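Local coordinates for protein putative polyketide synthase (Brevibacillus brevis, PDB 6HP2) that acts as the O-methyltransferase domain of a trans-acyltransferase polyketide synthase, binds S-adenosyl-L-homocysteine, and probably serves in the biosynthesis of the antibiotic bacillaene, at residues Val96-Phe102 and Asp162-Val168; Glu192-Leu198 and Phe289-Lys293; Tyr117-Thr122 and Ala146-Ile150; Phe88-Phe93 and Tyr328-Pro332. One frame throughout, in Å; residues are numbered along the deposited sequence.

Contact 1. Residues Val96-Phe102 and Asp162-Val168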
loop_
_atom_site.group_PDB
_atom_site.type_symbol
_atom_site.label_atom_id
_atom_site.label_comp_id
_atom_site.label_asym_id
_atom_site.label_seq_id
_atom_site.Cartn_x
_atom_site.Cartn_y
_atom_site.Cartn_z
ATOM N N VAL A 96 8.711 13.014 12.599
ATOM C CA VAL A 96 8.571 13.237 11.167
ATOM C C VAL A 96 8.228 14.699 10.887
ATOM O O VAL A 96 7.382 15.310 11.554
ATOM C CB VAL A 96 7.487 12.291 10.640
ATOM C CG1 VAL A 96 7.135 12.621 9.169
ATOM C CG2 VAL A 96 7.949 10.817 10.764
ATOM N N GLN A 97 8.897 15.274 9.887
ATOM C CA GLN A 97 8.520 16.575 9.374
ATOM C C GLN A 97 7.921 16.540 7.973
ATOM O O GLN A 97 7.120 17.436 7.646
ATOM C CB GLN A 97 9.721 17.529 9.348
ATOM C CG GLN A 97 10.449 17.616 10.675
ATOM C CD GLN A 97 10.059 18.857 11.445
ATOM O OE1 GLN A 97 8.890 19.042 11.802
ATOM N NE2 GLN A 97 11.026 19.725 11.685
ATOM N N LYS A 98 8.290 15.552 7.144
ATOM C CA LYS A 98 7.935 15.521 5.733
ATOM C C LYS A 98 7.660 14.083 5.318
ATOM O O LYS A 98 8.468 13.184 5.562
ATOM C CB LYS A 98 9.025 16.098 4.830
ATOM C CG LYS A 98 9.198 17.663 4.978
ATOM C CD LYS A 98 10.330 18.156 4.126
ATOM C CE LYS A 98 10.342 19.692 4.105
ATOM N NZ LYS A 98 11.568 20.235 3.471
ATOM N N VAL A 99 6.556 13.913 4.657
ATOM C CA VAL A 99 6.046 12.623 4.222
ATOM C C VAL A 99 5.764 12.711 2.732
ATOM O O VAL A 99 5.174 13.690 2.250
ATOM C CB VAL A 99 4.757 12.218 4.985
ATOM C CG1 VAL A 99 4.179 10.917 4.362
ATOM C CG2 VAL A 99 5.087 12.022 6.503
ATOM N N LEU A 100 6.091 11.638 2.027
ATOM C CA LEU A 100 5.723 11.471 0.622
ATOM C C LEU A 100 4.916 10.197 0.437
ATOM O O LEU A 100 5.275 9.122 0.948
ATOM C CB LEU A 100 6.976 11.448 -0.300
ATOM C CG LEU A 100 6.846 10.950 -1.731
ATOM C CD1 LEU A 100 6.144 12.036 -2.536
ATOM C CD2 LEU A 100 8.200 10.613 -2.332
ATOM N N ASP A 101 3.855 10.302 -0.366
ATOM C CA ASP A 101 3.028 9.168 -0.831
ATOM C C ASP A 101 3.248 9.098 -2.323
ATOM O O ASP A 101 2.753 9.988 -3.034
ATOM C CB ASP A 101 1.549 9.418 -0.492
ATOM C CG ASP A 101 0.636 8.312 -0.938
ATOM O OD1 ASP A 101 0.977 7.607 -1.909
ATOM O OD2 ASP A 101 -0.433 8.101 -0.293
ATOM N N PHE A 102 3.998 8.061 -2.816
ATOM C CA PHE A 102 4.413 8.107 -4.221
ATOM C C PHE A 102 3.397 7.482 -5.189
ATOM O O PHE A 102 3.698 7.362 -6.374
ATOM C CB PHE A 102 5.785 7.511 -4.435
ATOM C CG PHE A 102 5.937 6.077 -4.078
ATOM C CD1 PHE A 102 5.641 5.094 -5.009
ATOM C CD2 PHE A 102 6.565 5.721 -2.884
ATOM C CE1 PHE A 102 5.869 3.734 -4.752
ATOM C CE2 PHE A 102 6.835 4.374 -2.601
ATOM C CZ PHE A 102 6.463 3.348 -3.549
ATOM N N ASP A 162 11.420 16.833 -2.747
ATOM C CA ASP A 162 11.980 17.183 -1.435
ATOM C C ASP A 162 12.690 15.972 -0.832
ATOM O O ASP A 162 12.869 14.936 -1.468
ATOM C CB ASP A 162 10.870 17.700 -0.518
ATOM C CG ASP A 162 11.350 18.790 0.438
ATOM O OD1 ASP A 162 12.532 18.806 0.794
ATOM O OD2 ASP A 162 10.517 19.614 0.842
ATOM N N LEU A 163 13.141 16.127 0.411
ATOM C CA LEU A 163 13.702 15.042 1.203
ATOM C C LEU A 163 12.702 14.709 2.286
ATOM O O LEU A 163 12.087 15.618 2.858
ATOM C CB LEU A 163 15.039 15.423 1.819
ATOM C CG LEU A 163 16.298 15.306 0.952
ATOM C CD1 LEU A 163 16.674 13.844 0.764
ATOM C CD2 LEU A 163 16.118 15.969 -0.385
ATOM N N TYR A 164 12.498 13.419 2.519
ATOM C CA TYR A 164 11.394 12.934 3.353
ATOM C C TYR A 164 11.862 12.045 4.498
ATOM O O TYR A 164 12.767 11.240 4.350
ATOM C CB TYR A 164 10.343 12.174 2.526
ATOM C CG TYR A 164 9.831 13.025 1.381
ATOM C CD1 TYR A 164 8.829 13.952 1.584
ATOM C CD2 TYR A 164 10.419 12.943 0.102
ATOM C CE1 TYR A 164 8.377 14.760 0.536
ATOM C CE2 TYR A 164 9.929 13.755 -0.975
ATOM C CZ TYR A 164 8.946 14.644 -0.736
ATOM O OH TYR A 164 8.521 15.458 -1.782
ATOM N N ASP A 165 11.186 12.162 5.633
ATOM C CA ASP A 165 11.401 11.255 6.741
ATOM C C ASP A 165 10.630 9.960 6.559
ATOM O O ASP A 165 11.002 8.928 7.122
ATOM C CB ASP A 165 10.974 11.955 8.023
ATOM C CG ASP A 165 11.633 13.294 8.174
ATOM O OD1 ASP A 165 12.893 13.319 8.142
ATOM O OD2 ASP A 165 10.887 14.336 8.235
ATOM N N MET A 166 9.533 9.993 5.816
ATOM C CA MET A 166 8.748 8.796 5.577
ATOM C C MET A 166 8.258 8.812 4.148
ATOM O O MET A 166 7.772 9.854 3.678
ATOM C CB MET A 166 7.579 8.770 6.559
ATOM C CG MET A 166 6.709 7.523 6.446
ATOM S SD MET A 166 5.273 7.671 7.566
ATOM C CE MET A 166 6.092 7.656 9.127
ATOM N N ILE A 167 8.407 7.670 3.453
ATOM C CA ILE A 167 7.949 7.534 2.088
ATOM C C ILE A 167 7.012 6.322 2.045
ATOM O O ILE A 167 7.358 5.236 2.540
ATOM C CB ILE A 167 9.128 7.373 1.108
ATOM C CG1 ILE A 167 9.976 8.601 1.120
ATOM C CG2 ILE A 167 8.608 7.051 -0.313
ATOM C CD1 ILE A 167 11.179 8.661 0.164
ATOM N N VAL A 168 5.824 6.513 1.466
ATOM C CA VAL A 168 4.734 5.574 1.602
ATOM C C VAL A 168 4.315 5.149 0.205
ATOM O O VAL A 168 4.065 6.010 -0.659
ATOM C CB VAL A 168 3.564 6.203 2.381
ATOM C CG1 VAL A 168 2.382 5.228 2.396
ATOM C CG2 VAL A 168 3.981 6.538 3.749
#

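Contact 2. Residues Glu192-Leu198 and Phe289-Lys293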
loop_
_atom_site.group_PDB
_atom_site.type_symbol
_atom_site.label_atom_id
_atom_site.label_comp_id
_atom_site.label_asym_id
_atom_site.label_seq_id
_atom_site.Cartn_x
_atom_site.Cartn_y
_atom_site.Cartn_z
ATOM N N GLU A 192 18.479 10.068 5.959
ATOM C CA GLU A 192 19.273 8.936 6.439
ATOM C C GLU A 192 18.516 8.068 7.438
ATOM O O GLU A 192 18.638 6.836 7.403
ATOM C CB GLU A 192 20.570 9.436 7.092
ATOM C CG GLU A 192 21.685 9.759 6.123
ATOM C CD GLU A 192 21.294 10.828 5.120
ATOM O OE1 GLU A 192 20.288 11.535 5.358
ATOM O OE2 GLU A 192 21.987 10.958 4.089
ATOM N N GLU A 193 17.812 8.683 8.399
ATOM C CA GLU A 193 17.049 7.938 9.412
ATOM C C GLU A 193 15.583 7.697 8.995
ATOM O O GLU A 193 14.745 7.320 9.829
ATOM C CB GLU A 193 17.099 8.671 10.751
ATOM C CG GLU A 193 18.508 8.868 11.295
ATOM C CD GLU A 193 19.182 7.568 11.695
ATOM O OE1 GLU A 193 18.516 6.512 11.676
ATOM O OE2 GLU A 193 20.386 7.604 12.032
ATOM N N GLY A 194 15.275 7.904 7.785
ATOM C CA GLY A 194 13.900 7.741 7.322
ATOM C C GLY A 194 13.413 6.283 7.150
ATOM O O GLY A 194 14.160 5.306 7.199
ATOM N N THR A 195 12.092 6.152 6.928
ATOM C CA THR A 195 11.439 4.877 6.690
ATOM C C THR A 195 10.692 4.898 5.379
ATOM O O THR A 195 10.103 5.925 5.002
ATOM C CB THR A 195 10.460 4.588 7.863
ATOM O OG1 THR A 195 11.182 4.645 9.098
ATOM C CG2 THR A 195 9.887 3.221 7.762
ATOM N N VAL A 196 10.764 3.779 4.691
ATOM C CA VAL A 196 9.902 3.487 3.569
ATOM C C VAL A 196 8.863 2.454 4.014
ATOM O O VAL A 196 9.213 1.369 4.479
ATOM C CB VAL A 196 10.683 3.017 2.342
ATOM C CG1 VAL A 196 9.683 2.899 1.136
ATOM C CG2 VAL A 196 11.803 3.931 2.088
ATOM N N LEU A 197 7.580 2.755 3.782
ATOM C CA LEU A 197 6.481 1.855 4.084
ATOM C C LEU A 197 5.756 1.488 2.789
ATOM O O LEU A 197 5.198 2.351 2.088
ATOM C CB LEU A 197 5.542 2.491 5.095
ATOM C CG LEU A 197 6.107 2.874 6.424
ATOM C CD1 LEU A 197 5.125 3.734 7.251
ATOM C CD2 LEU A 197 6.489 1.641 7.208
ATOM N N LEU A 198 5.745 0.205 2.494
ATOM C CA LEU A 198 5.062 -0.315 1.336
ATOM C C LEU A 198 4.036 -1.366 1.702
ATOM O O LEU A 198 4.194 -2.120 2.664
ATOM C CB LEU A 198 6.043 -0.957 0.386
ATOM C CG LEU A 198 7.238 -0.193 -0.029
ATOM C CD1 LEU A 198 8.113 -1.158 -0.899
ATOM C CD2 LEU A 198 6.903 1.004 -0.817
ATOM N N PHE A 289 5.692 -3.937 3.968
ATOM C CA PHE A 289 7.139 -3.756 4.065
ATOM C C PHE A 289 7.477 -2.529 4.912
ATOM O O PHE A 289 6.964 -1.442 4.636
ATOM C CB PHE A 289 7.821 -3.501 2.712
ATOM C CG PHE A 289 7.650 -4.578 1.683
ATOM C CD1 PHE A 289 6.416 -4.877 1.171
ATOM C CD2 PHE A 289 8.747 -5.173 1.139
ATOM C CE1 PHE A 289 6.289 -5.815 0.158
ATOM C CE2 PHE A 289 8.627 -6.153 0.148
ATOM C CZ PHE A 289 7.395 -6.468 -0.330
ATOM N N LYS A 290 8.406 -2.684 5.855
ATOM C CA LYS A 290 8.998 -1.547 6.582
ATOM C C LYS A 290 10.502 -1.560 6.314
ATOM O O LYS A 290 11.239 -2.482 6.741
ATOM C CB LYS A 290 8.688 -1.615 8.064
ATOM C CG LYS A 290 7.254 -2.008 8.307
ATOM C CD LYS A 290 6.850 -1.741 9.790
ATOM C CE LYS A 290 5.387 -2.072 9.960
ATOM N NZ LYS A 290 4.889 -1.748 11.314
ATOM N N LEU A 291 10.956 -0.534 5.597
ATOM C CA LEU A 291 12.340 -0.479 5.130
ATOM C C LEU A 291 13.074 0.697 5.780
ATOM O O LEU A 291 12.488 1.770 6.014
ATOM C CB LEU A 291 12.417 -0.308 3.594
ATOM C CG LEU A 291 11.449 -1.159 2.761
ATOM C CD1 LEU A 291 11.489 -0.752 1.292
ATOM C CD2 LEU A 291 11.811 -2.626 2.885
ATOM N N LYS A 292 14.380 0.519 5.917
ATOM C CA LYS A 292 15.305 1.511 6.427
ATOM C C LYS A 292 16.440 1.613 5.434
ATOM O O LYS A 292 16.709 0.672 4.672
ATOM C CB LYS A 292 15.826 1.119 7.834
ATOM C CG LYS A 292 14.755 1.003 8.883
ATOM C CD LYS A 292 14.170 2.357 9.274
ATOM C CE LYS A 292 13.028 2.204 10.275
ATOM N NZ LYS A 292 12.787 3.467 11.049
ATOM N N LYS A 293 17.178 2.722 5.523
ATOM C CA LYS A 293 18.384 2.901 4.719
ATOM C C LYS A 293 19.609 2.370 5.448
ATOM O O LYS A 293 19.799 2.626 6.637
ATOM C CB LYS A 293 18.590 4.361 4.402
ATOM C CG LYS A 293 18.963 4.693 2.980
ATOM C CD LYS A 293 18.795 6.225 2.761
ATOM C CE LYS A 293 19.257 6.664 1.373
ATOM N NZ LYS A 293 19.239 8.152 1.257
HETATM O O HOH W 1 16.746 4.824 7.294
HETATM O O HOH W 2 20.530 4.434 8.483
#

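Contact 3. Residues Tyr117-Thr122 and Ala146-Ile150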
loop_
_atom_site.group_PDB
_atom_site.type_symbol
_atom_site.label_atom_id
_atom_site.label_comp_id
_atom_site.label_asym_id
_atom_site.label_seq_id
_atom_site.Cartn_x
_atom_site.Cartn_y
_atom_site.Cartn_z
ATOM N N TYR A 117 -1.645 15.568 12.163
ATOM C CA TYR A 117 -0.304 15.979 12.632
ATOM C C TYR A 117 -0.020 17.317 11.966
ATOM O O TYR A 117 0.700 17.389 10.952
ATOM C CB TYR A 117 0.760 14.917 12.310
ATOM C CG TYR A 117 0.531 13.660 13.110
ATOM C CD1 TYR A 117 0.776 13.637 14.477
ATOM C CD2 TYR A 117 0.044 12.489 12.509
ATOM C CE1 TYR A 117 0.526 12.486 15.241
ATOM C CE2 TYR A 117 -0.223 11.360 13.242
ATOM C CZ TYR A 117 0.029 11.341 14.580
ATOM O OH TYR A 117 -0.194 10.210 15.328
ATOM N N PRO A 118 -0.577 18.403 12.509
ATOM C CA PRO A 118 -0.479 19.700 11.824
ATOM C C PRO A 118 0.929 20.197 11.606
ATOM O O PRO A 118 1.087 21.126 10.812
ATOM C CB PRO A 118 -1.256 20.646 12.752
ATOM C CG PRO A 118 -2.215 19.795 13.428
ATOM C CD PRO A 118 -1.533 18.453 13.631
ATOM N N HIS A 119 1.950 19.644 12.279
ATOM C CA HIS A 119 3.330 20.059 12.018
ATOM C C HIS A 119 3.934 19.422 10.769
ATOM O O HIS A 119 4.995 19.850 10.305
ATOM C CB HIS A 119 4.217 19.722 13.234
ATOM C CG HIS A 119 4.480 18.248 13.388
ATOM N ND1 HIS A 119 3.627 17.395 14.058
ATOM C CD2 HIS A 119 5.524 17.485 12.993
ATOM C CE1 HIS A 119 4.111 16.163 14.033
ATOM N NE2 HIS A 119 5.263 16.191 13.393
ATOM N N ILE A 120 3.276 18.414 10.165
ATOM C CA ILE A 120 3.865 17.690 9.064
ATOM C C ILE A 120 3.445 18.317 7.731
ATOM O O ILE A 120 2.327 18.772 7.569
ATOM C CB ILE A 120 3.445 16.213 9.129
ATOM C CG1 ILE A 120 3.958 15.580 10.438
ATOM C CG2 ILE A 120 4.025 15.464 7.892
ATOM C CD1 ILE A 120 3.764 14.070 10.496
ATOM N N LYS A 121 4.340 18.284 6.759
ATOM C CA LYS A 121 4.049 18.618 5.370
ATOM C C LYS A 121 4.042 17.333 4.572
ATOM O O LYS A 121 4.950 16.498 4.708
ATOM C CB LYS A 121 5.080 19.597 4.801
ATOM C CG LYS A 121 5.044 20.966 5.513
ATOM C CD LYS A 121 6.053 21.926 4.916
ATOM C CE LYS A 121 6.008 23.276 5.637
ATOM N NZ LYS A 121 6.977 24.243 5.056
ATOM N N THR A 122 2.982 17.149 3.792
ATOM C CA THR A 122 2.800 15.933 3.017
ATOM C C THR A 122 2.752 16.235 1.527
ATOM O O THR A 122 2.125 17.218 1.101
ATOM C CB THR A 122 1.506 15.205 3.420
ATOM O OG1 THR A 122 0.366 16.041 3.212
ATOM C CG2 THR A 122 1.553 14.736 4.834
ATOM N N ALA A 146 -1.428 24.765 2.643
ATOM C CA ALA A 146 -0.093 25.198 3.033
ATOM C C ALA A 146 0.778 24.041 3.477
ATOM O O ALA A 146 1.999 24.206 3.619
ATOM C CB ALA A 146 -0.142 26.235 4.173
ATOM N N ARG A 147 0.194 22.876 3.685
ATOM C CA ARG A 147 0.984 21.736 4.167
ATOM C C ARG A 147 0.799 20.444 3.389
ATOM O O ARG A 147 1.539 19.486 3.620
ATOM C CB ARG A 147 0.661 21.459 5.628
ATOM C CG ARG A 147 1.163 22.550 6.542
ATOM C CD ARG A 147 0.936 22.180 7.978
ATOM N NE ARG A 147 -0.476 22.030 8.321
ATOM C CZ ARG A 147 -1.097 20.876 8.524
ATOM N NH1 ARG A 147 -0.420 19.700 8.436
ATOM N NH2 ARG A 147 -2.380 20.887 8.899
ATOM N N ALA A 148 -0.139 20.382 2.479
ATOM C CA ALA A 148 -0.378 19.156 1.705
ATOM C C ALA A 148 -0.529 19.553 0.256
ATOM O O ALA A 148 -1.177 20.569 -0.026
ATOM C CB ALA A 148 -1.614 18.443 2.165
ATOM N N LYS A 149 0.116 18.793 -0.640
ATOM C CA LYS A 149 0.048 19.110 -2.050
ATOM C C LYS A 149 0.195 17.811 -2.837
ATOM O O LYS A 149 1.047 16.968 -2.516
ATOM C CB LYS A 149 1.121 20.099 -2.475
ATOM C CG LYS A 149 0.932 20.617 -3.906
ATOM C CD LYS A 149 2.002 21.634 -4.280
ATOM C CE LYS A 149 1.712 22.278 -5.634
ATOM N NZ LYS A 149 2.672 23.370 -5.961
ATOM N N ILE A 150 -0.616 17.665 -3.887
ATOM C CA ILE A 150 -0.552 16.468 -4.728
ATOM C C ILE A 150 -0.154 16.857 -6.141
ATOM O O ILE A 150 -0.651 17.852 -6.683
ATOM C CB ILE A 150 -1.894 15.717 -4.727
ATOM C CG1 ILE A 150 -2.098 15.128 -3.331
ATOM C CG2 ILE A 150 -1.897 14.640 -5.805
ATOM C CD1 ILE A 150 -3.529 14.690 -3.051
#

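Contact 4. Residues Phe88-Phe93 and Tyr328-Pro332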
loop_
_atom_site.group_PDB
_atom_site.type_symbol
_atom_site.label_atom_id
_atom_site.label_comp_id
_atom_site.label_asym_id
_atom_site.label_seq_id
_atom_site.Cartn_x
_atom_site.Cartn_y
_atom_site.Cartn_z
ATOM N N PHE A 88 1.730 1.470 9.884
ATOM C CA PHE A 88 2.274 2.690 10.446
ATOM C C PHE A 88 2.657 2.595 11.939
ATOM O O PHE A 88 3.159 3.581 12.505
ATOM C CB PHE A 88 1.295 3.845 10.242
ATOM C CG PHE A 88 1.259 4.404 8.793
ATOM C CD1 PHE A 88 2.215 5.289 8.351
ATOM C CD2 PHE A 88 0.219 4.080 7.936
ATOM C CE1 PHE A 88 2.199 5.800 7.104
ATOM C CE2 PHE A 88 0.173 4.577 6.657
ATOM C CZ PHE A 88 1.170 5.446 6.225
ATOM N N CYS A 89 2.423 1.476 12.600
ATOM C CA CYS A 89 2.379 1.502 14.071
ATOM C C CYS A 89 3.745 1.492 14.760
ATOM O O CYS A 89 3.785 1.518 16.015
ATOM C CB CYS A 89 1.559 0.333 14.611
ATOM S SG CYS A 89 2.376 -1.279 14.513
ATOM N N LYS A 90 4.854 1.487 13.997
ATOM C CA LYS A 90 6.193 1.628 14.570
ATOM C C LYS A 90 6.772 3.025 14.344
ATOM O O LYS A 90 7.881 3.279 14.730
ATOM C CB LYS A 90 7.191 0.595 13.990
ATOM C CG LYS A 90 6.775 -0.839 14.228
ATOM C CD LYS A 90 6.802 -1.227 15.669
ATOM C CE LYS A 90 6.382 -2.722 15.863
ATOM N NZ LYS A 90 7.291 -3.676 15.184
ATOM N N GLU A 91 6.064 3.921 13.686
ATOM C CA GLU A 91 6.585 5.229 13.342
ATOM C C GLU A 91 6.293 6.216 14.456
ATOM O O GLU A 91 5.304 6.086 15.177
ATOM C CB GLU A 91 5.945 5.694 12.037
ATOM C CG GLU A 91 6.043 4.617 10.959
ATOM C CD GLU A 91 7.461 4.012 10.838
ATOM O OE1 GLU A 91 8.437 4.809 10.737
ATOM O OE2 GLU A 91 7.590 2.732 10.860
ATOM N N ASN A 92 7.200 7.150 14.636
ATOM C CA ASN A 92 7.056 8.263 15.578
ATOM C C ASN A 92 6.739 9.504 14.752
ATOM O O ASN A 92 7.640 10.091 14.121
ATOM C CB ASN A 92 8.327 8.464 16.407
ATOM C CG ASN A 92 8.210 9.612 17.360
ATOM O OD1 ASN A 92 7.333 10.411 17.219
ATOM N ND2 ASN A 92 9.114 9.703 18.332
ATOM N N PHE A 93 5.455 9.890 14.723
ATOM C CA PHE A 93 5.079 11.010 13.868
ATOM C C PHE A 93 5.508 12.342 14.476
ATOM O O PHE A 93 5.538 13.362 13.771
ATOM C CB PHE A 93 3.576 11.026 13.618
ATOM C CG PHE A 93 3.134 10.045 12.629
ATOM C CD1 PHE A 93 2.944 8.717 12.980
ATOM C CD2 PHE A 93 2.855 10.429 11.326
ATOM C CE1 PHE A 93 2.522 7.785 12.060
ATOM C CE2 PHE A 93 2.427 9.470 10.407
ATOM C CZ PHE A 93 2.258 8.164 10.775
ATOM N N TYR A 328 -0.192 1.283 21.092
ATOM C CA TYR A 328 0.333 2.421 20.347
ATOM C C TYR A 328 -0.101 2.318 18.892
ATOM O O TYR A 328 0.372 1.440 18.141
ATOM C CB TYR A 328 1.846 2.473 20.438
ATOM C CG TYR A 328 2.444 3.622 19.661
ATOM C CD1 TYR A 328 2.220 4.962 20.047
ATOM C CD2 TYR A 328 3.286 3.383 18.631
ATOM C CE1 TYR A 328 2.800 6.002 19.367
ATOM C CE2 TYR A 328 3.905 4.410 17.953
ATOM C CZ TYR A 328 3.656 5.730 18.329
ATOM O OH TYR A 328 4.213 6.752 17.610
ATOM N N ILE A 329 -0.962 3.245 18.482
ATOM C CA ILE A 329 -1.577 3.157 17.152
ATOM C C ILE A 329 -1.632 4.589 16.655
ATOM O O ILE A 329 -2.650 5.248 16.828
ATOM C CB ILE A 329 -2.976 2.528 17.178
ATOM C CG1 ILE A 329 -2.932 1.146 17.763
ATOM C CG2 ILE A 329 -3.558 2.411 15.708
ATOM C CD1 ILE A 329 -4.293 0.490 18.017
ATOM N N PRO A 330 -0.568 5.137 16.074
ATOM C CA PRO A 330 -0.554 6.599 15.813
ATOM C C PRO A 330 -1.319 7.043 14.556
ATOM O O PRO A 330 -1.603 8.248 14.402
ATOM C CB PRO A 330 0.945 6.917 15.631
ATOM C CG PRO A 330 1.534 5.608 15.155
ATOM C CD PRO A 330 0.730 4.511 15.871
ATOM N N TYR A 331 -1.632 6.141 13.644
ATOM C CA TYR A 331 -2.202 6.550 12.356
ATOM C C TYR A 331 -2.640 5.337 11.567
ATOM O O TYR A 331 -1.907 4.369 11.539
ATOM C CB TYR A 331 -1.156 7.330 11.519
ATOM C CG TYR A 331 -1.785 7.695 10.196
ATOM C CD1 TYR A 331 -2.615 8.790 10.070
ATOM C CD2 TYR A 331 -1.570 6.898 9.106
ATOM C CE1 TYR A 331 -3.237 9.062 8.853
ATOM C CE2 TYR A 331 -2.193 7.138 7.895
ATOM C CZ TYR A 331 -3.035 8.211 7.780
ATOM O OH TYR A 331 -3.647 8.417 6.585
ATOM N N PRO A 332 -3.796 5.342 10.908
ATOM C CA PRO A 332 -4.875 6.340 11.006
ATOM C C PRO A 332 -5.689 6.083 12.250
ATOM O O PRO A 332 -5.377 5.156 12.971
ATOM C CB PRO A 332 -5.728 6.105 9.747
ATOM C CG PRO A 332 -5.043 5.038 8.938
ATOM C CD PRO A 332 -4.078 4.322 9.869
HETATM O O HOH W 3 2.845 -0.216 18.008
HETATM O O HOH W 4 3.657 9.322 16.719
#

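Contact 1. Residues Val96-Phe102 and Asp162-Val168
L100 CB sits over the centre of the Y164 ring, 3.5 Å from its centroid and 4° off the ring normal, a CH-pi contact in the closely packed half of this pairing. L100 CD2 meets the same ring at Y164 CE2, while Y164 OH is held by H123. Further along, F102 carries CG between its own backbone N and carbonyl carbon (chi1 61°), which turns the edge of its ring to I167 CG2, 3.5 Å from F102 CD2. Here strands 98-101 and 164-170 run parallel as the first and fourth strands of the Rossmann-like methyltransferase sheet, joined by backbone bonds such as L100 N to M166 O (3.0 Å), and F102 lines the S-adenosyl-L-homocysteine pocket. V99 CG2 and M166 CB lie side by side on the other face. Toward the strand starts a carboxylate takes over: D165 OD2 accepts from Q97 N (2.8 Å) and K98 N (3.1 Å), which approach from opposite faces of its plane, while D165 OD1 turns to N191. The looser, partly solvent-exposed margin is ionic: the extended K98 chain runs past L163 O until NZ reaches D162 OD2 at 2.9 Å, a salt bridge on the syn side.

Contact 2. Residues Glu192-Leu198 and Phe289-Lys293
L291 and V196 face each other as a hydrogen-bonded antiparallel pair, and the leucine can be traced outward atom by atom. Its CB lies 4.0 Å from V196 CB. With CG set beside the backbone N (chi1 -43°), L291 CG remains near the carbonyl of its partner, 3.8 Å from V196 O. The CD1 branch then runs across V196 CB and ends against L198 CD1, also at 4.0 Å, so a single methyl bridges two residues on that face. Next to it L198 CB packs on F289 CB, and the F289 ring goes on to meet W224. Backbone bonds run both ways in the V196-L291 and L198-F289 pairs, F289 N meeting L198 O at 2.7 Å.

Strand 284-293 is the reversed member of an otherwise largely parallel sheet; wedged between strands 194-203 and 233-240, it gives the 3-2-1-4-5-7-6 order of class I methyltransferases. On the opposite face K292, bent at chi2 (-71°), passes its CD by G194 O and delivers NZ to T195 OG1 at 2.8 Å, a hydroxyl that is also bonded to E91. Beyond T195 the strands part and water fills in: one molecule accepts from K293 N and donates to both E192 O and G194 O, at 2.6 Å for the latter. A second donates to K293 O and, over a longer distance, to E192 O, while K293 NZ is taken up by the carbonyls of S187 and L190.

Contact 3. Residues Tyr117-Thr122 and Ala146-Ile150
R147 meets the turn Y117-I120 with its side chain and T122 with its backbone, and hydrogen bonds carry both. T122 N donates to R147 O at 2.8 Å, and K149 N returns to T122 O at 3.1 Å, a short parallel ladder around the T122-A148 pair. The guanidinium adds a bond of its own: R147 NH1 reaches I120 O at 3.0 Å, with the oxygen only 3° out of the guanidinium plane and the donor in the carbonyl plane. A bend at chi3 (-63°) folds the group back toward the turn, which is of type I and closed by I120 N to Y117 O. NH1 also serves A114 O, so one nitrogen ties together the turn and a helix.

Close contacts without conventional hydrogen bonds form the second class. P118 CA lies 3.3 Å above the guanidinium plane, offset toward its rim, and P118 O sits over a face of the same group, where the angles are too poor for hydrogen bonding. Deeper in, T122 OG1 touches A148 CB at 3.3 Å, while its polar need is met by V110 O. Weak CA-H...O contacts complete the set, among them A148 CA to T122 O.

The paired strands belong to the beta-alpha-beta unit of strand 121-126, helix 129-141 and edge strand 148-152, with the turn leading into it from helix 108-116; A148 is packed against I139 of helix 129-141 and V110 of helix 108-116.

Contact 4. Residues Phe88-Phe93 and Tyr328-Pro332
Y331, the residue that enters a cis peptide bond to P332, points the edge of its ring at the face of F88, a T-shaped pair with planes at 86° and centroids 4.9 Å apart. Y331 CD2 comes within 3.5 Å of F88 CD2, nearer the rim of the F88 ring than its centre, and P332 CB covers a face of the tyrosine. With CG anti to the backbone N (chi1 179°) the Y331 ring is carried to F88, its OH bound by D109; its CB lies against F93 CZ at 3.6 Å. F93, which lies obliquely to Y331, also receives P330 CB on its CD1 at 3.8 Å. F88, F93 and Y331 thus make an aromatic cluster where the segment after helix 316-326 meets the loop that follows helix 70-88.

The other end of the contact is polar. Y328 OH donates to E91 O at 2.7 Å, in the carbonyl plane and on a lone pair, and accepts a hydrogen bond from a water that itself accepts one from F93 N (2.7 Å). A second water spans C89 O and Y328 O. The chemistry implies that aromatic packing joins the two loops on the inner side, whereas toward the outside the link is a tyrosine hydroxyl on a backbone carbonyl, helped by two ordered waters.

How the contacts relate
Contacts 1, 2 and 3 lie on one mixed sheet. Contact 3 joins its outermost strand 148-152 to 121-126, contact 1 joins 98-101 to 164-170, and contact 2 joins 194-203 to the reversed strand 284-293; contact 1 stands about 10 Å, centre to centre, from contacts 2 and 3, which are about 20 Å apart. Neighbouring strands link them, as in I167 O to L197 N and Q97 O to K121 N. Contact 4 lies against part of one face of the sheet, its centre about 14 Å from those of contacts 1 and 2: F88 packs on M166 and L197, and P330 O takes the Y117 hydroxyl. Along the chain, contact 4 brackets the rest, with contact 3 inside contact 1 and contact 2 following. The C-terminal segment thereby returns to the methyltransferase core.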